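Local coordinates for iron-regulated outer membrane protein (Neisseria meningitidis, PDB 4B7O) that probably takes up iron across the meningococcal outer membrane as a TonB-dependent transporter, a beta-barrel with an internal plug domain, at residues S597-G601 with G602-K606. Sequence-based numbering, arbitrary orientation.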
ATOM      1  N   SER A 597      -3.455  14.136  20.930  1.00 45.41           N
ATOM      2  CA  SER A 597      -2.081  14.165  21.409  1.00 40.52           C
ATOM      3  C   SER A 597      -1.768  15.339  22.294  1.00 44.09           C
ATOM      4  O   SER A 597      -2.471  16.361  22.255  1.00 46.20           O
ATOM      5  CB  SER A 597      -1.100  14.135  20.254  1.00 40.95           C
ATOM      6  OG  SER A 597      -1.386  15.154  19.361  1.00 42.68           O
ATOM      7  N   TYR A 598      -0.704  15.195  23.088  1.00 40.90           N
ATOM      8  CA  TYR A 598      -0.349  16.179  24.074  1.00 42.17           C
ATOM      9  C   TYR A 598       1.139  16.414  24.037  1.00 45.19           C
ATOM     10  O   TYR A 598       1.929  15.482  24.018  1.00 48.64           O
ATOM     11  CB  TYR A 598      -0.802  15.713  25.441  1.00 45.64           C
ATOM     12  CG  TYR A 598      -0.433  16.649  26.570  1.00 53.82           C
ATOM     13  CD1 TYR A 598      -1.055  17.902  26.718  1.00 55.83           C
ATOM     14  CD2 TYR A 598       0.492  16.262  27.535  1.00 59.72           C
ATOM     15  CE1 TYR A 598      -0.740  18.748  27.780  1.00 52.57           C
ATOM     16  CE2 TYR A 598       0.810  17.100  28.598  1.00 64.33           C
ATOM     17  CZ  TYR A 598       0.193  18.338  28.710  1.00 56.99           C
ATOM     18  OH  TYR A 598       0.543  19.145  29.749  1.00 57.40           O
ATOM     19  N   ARG A 599       1.544  17.663  24.001  1.00 45.76           N
ATOM     20  CA  ARG A 599       2.960  17.945  24.009  1.00 49.58           C
ATOM     21  C   ARG A 599       3.328  19.058  24.958  1.00 49.43           C
ATOM     22  O   ARG A 599       2.862  20.174  24.774  1.00 49.41           O
ATOM     23  CB  ARG A 599       3.379  18.381  22.628  1.00 54.45           C
ATOM     24  CG  ARG A 599       3.182  17.339  21.568  1.00 60.14           C
ATOM     25  CD  ARG A 599       4.335  17.506  20.616  1.00 70.55           C
ATOM     26  NE  ARG A 599       5.590  17.498  21.366  1.00 84.61           N
ATOM     27  CZ  ARG A 599       6.775  17.908  20.901  1.00 86.43           C
ATOM     28  NH1 ARG A 599       6.901  18.391  19.664  1.00 79.75           N
ATOM     29  NH2 ARG A 599       7.845  17.832  21.685  1.00 83.14           N
ATOM     30  N   THR A 600       4.189  18.775  25.931  1.00 49.55           N
ATOM     31  CA  THR A 600       4.802  19.819  26.742  1.00 50.04           C
ATOM     32  C   THR A 600       6.212  19.441  27.118  1.00 54.71           C
ATOM     33  O   THR A 600       6.400  18.412  27.764  1.00 55.66           O
ATOM     34  CB  THR A 600       4.028  20.084  28.069  1.00 61.26           C
ATOM     35  OG1 THR A 600       4.937  20.572  29.059  1.00 72.63           O
ATOM     36  CG2 THR A 600       3.420  18.840  28.678  1.00 55.76           C
ATOM     37  N   GLY A 601       7.191  20.264  26.740  1.00 55.70           N
ATOM     38  CA  GLY A 601       8.566  20.179  27.268  1.00 56.52           C
ATOM     39  C   GLY A 601       9.304  18.840  27.192  1.00 63.04           C
ATOM     40  O   GLY A 601       9.927  18.372  28.170  1.00 69.63           O
ATOM     41  N   GLY A 602       9.234  18.195  26.045  1.00 56.59           N
ATOM     42  CA  GLY A 602       9.895  16.897  25.920  1.00 52.79           C
ATOM     43  C   GLY A 602       8.981  15.702  26.102  1.00 44.00           C
ATOM     44  O   GLY A 602       9.322  14.623  25.655  1.00 46.81           O
ATOM     45  N   LEU A 603       7.856  15.866  26.778  1.00 39.01           N
ATOM     46  CA  LEU A 603       6.893  14.758  26.858  1.00 39.42           C
ATOM     47  C   LEU A 603       5.967  14.805  25.657  1.00 45.82           C
ATOM     48  O   LEU A 603       5.514  15.890  25.276  1.00 47.53           O
ATOM     49  CB  LEU A 603       6.048  14.854  28.111  1.00 38.96           C
ATOM     50  CG  LEU A 603       4.920  13.817  28.179  1.00 42.79           C
ATOM     51  CD1 LEU A 603       5.500  12.405  28.364  1.00 36.69           C
ATOM     52  CD2 LEU A 603       4.005  14.181  29.323  1.00 38.45           C
ATOM     53  N   THR A 604       5.683  13.639  25.066  1.00 46.24           N
ATOM     54  CA  THR A 604       4.749  13.506  23.948  1.00 40.80           C
ATOM     55  C   THR A 604       3.825  12.341  24.257  1.00 40.96           C
ATOM     56  O   THR A 604       4.301  11.270  24.562  1.00 48.55           O
ATOM     57  CB  THR A 604       5.521  13.208  22.653  1.00 41.38           C
ATOM     58  OG1 THR A 604       6.461  14.252  22.424  1.00 40.74           O
ATOM     59  CG2 THR A 604       4.593  13.137  21.466  1.00 43.06           C
ATOM     60  N   ALA A 605       2.512  12.542  24.221  1.00 38.54           N
ATOM     61  CA  ALA A 605       1.560  11.458  24.454  1.00 40.48           C
ATOM     62  C   ALA A 605       0.547  11.430  23.293  1.00 44.29           C
ATOM     63  O   ALA A 605       0.002  12.493  22.936  1.00 41.51           O
ATOM     64  CB  ALA A 605       0.806  11.655  25.770  1.00 35.83           C
ATOM     65  N   LYS A 606       0.272  10.245  22.734  1.00 33.31           N
ATOM     66  CA  LYS A 606      -0.694  10.149  21.640  1.00 34.79           C
ATOM     67  C   LYS A 606      -1.660   9.046  21.904  1.00 32.84           C
ATOM     68  O   LYS A 606      -1.307   8.127  22.564  1.00 37.32           O
ATOM     69  CB  LYS A 606      -0.005   9.875  20.313  1.00 32.31           C
ATOM     70  CG  LYS A 606       1.149  10.834  20.042  1.00 38.17           C
ATOM     71  CD  LYS A 606       1.683  10.677  18.624  1.00 40.45           C
ATOM     72  CE  LYS A 606       3.159  11.049  18.583  1.00 42.47           C
ATOM     73  NZ  LYS A 606       3.664  11.275  17.207  1.00 46.68           N
TER
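Tyr598 and Leu603 meet diagonally on one face of an antiparallel hairpin, with Leu603 CD2 near the plane of the phenol ring and 4.4 Å from the edge atom Tyr598 CE2. The ring leans along its own strand toward the turn because CG is turned away from the backbone N (chi1 178°), which brings the CE2 edge near Leu603, while Tyr598 CB packs against CB of the directly paired Ala605. On the other face Arg599 and Thr604 lie side by side and point the same way. The arginine chain bends at chi2 and chi3, bringing NE to 3.5 Å from Thr604 OG1, a polar approach oblique to the guanidinium. This tight hairpin joins strands 578-600 and 603-618 of the transporter's beta-barrel through a type I' turn, where Gly601 and Gly602 both adopt positive phi. Two pairs of backbone hydrogen bonds tie the strands. Tyr598 N to Ala605 O (2.8 Å) and its reciprocal, Ala605 N to Tyr598 O, lie in the carbonyl planes. At the turn Leu603 N sits well above the carbonyl plane of Thr600, 3.1 Å from Thr600 O. Beyond the hairpin, Leu603 and Ala605 continue onto Leu643 of strand 638-647, and Lys606 reaches Glu91.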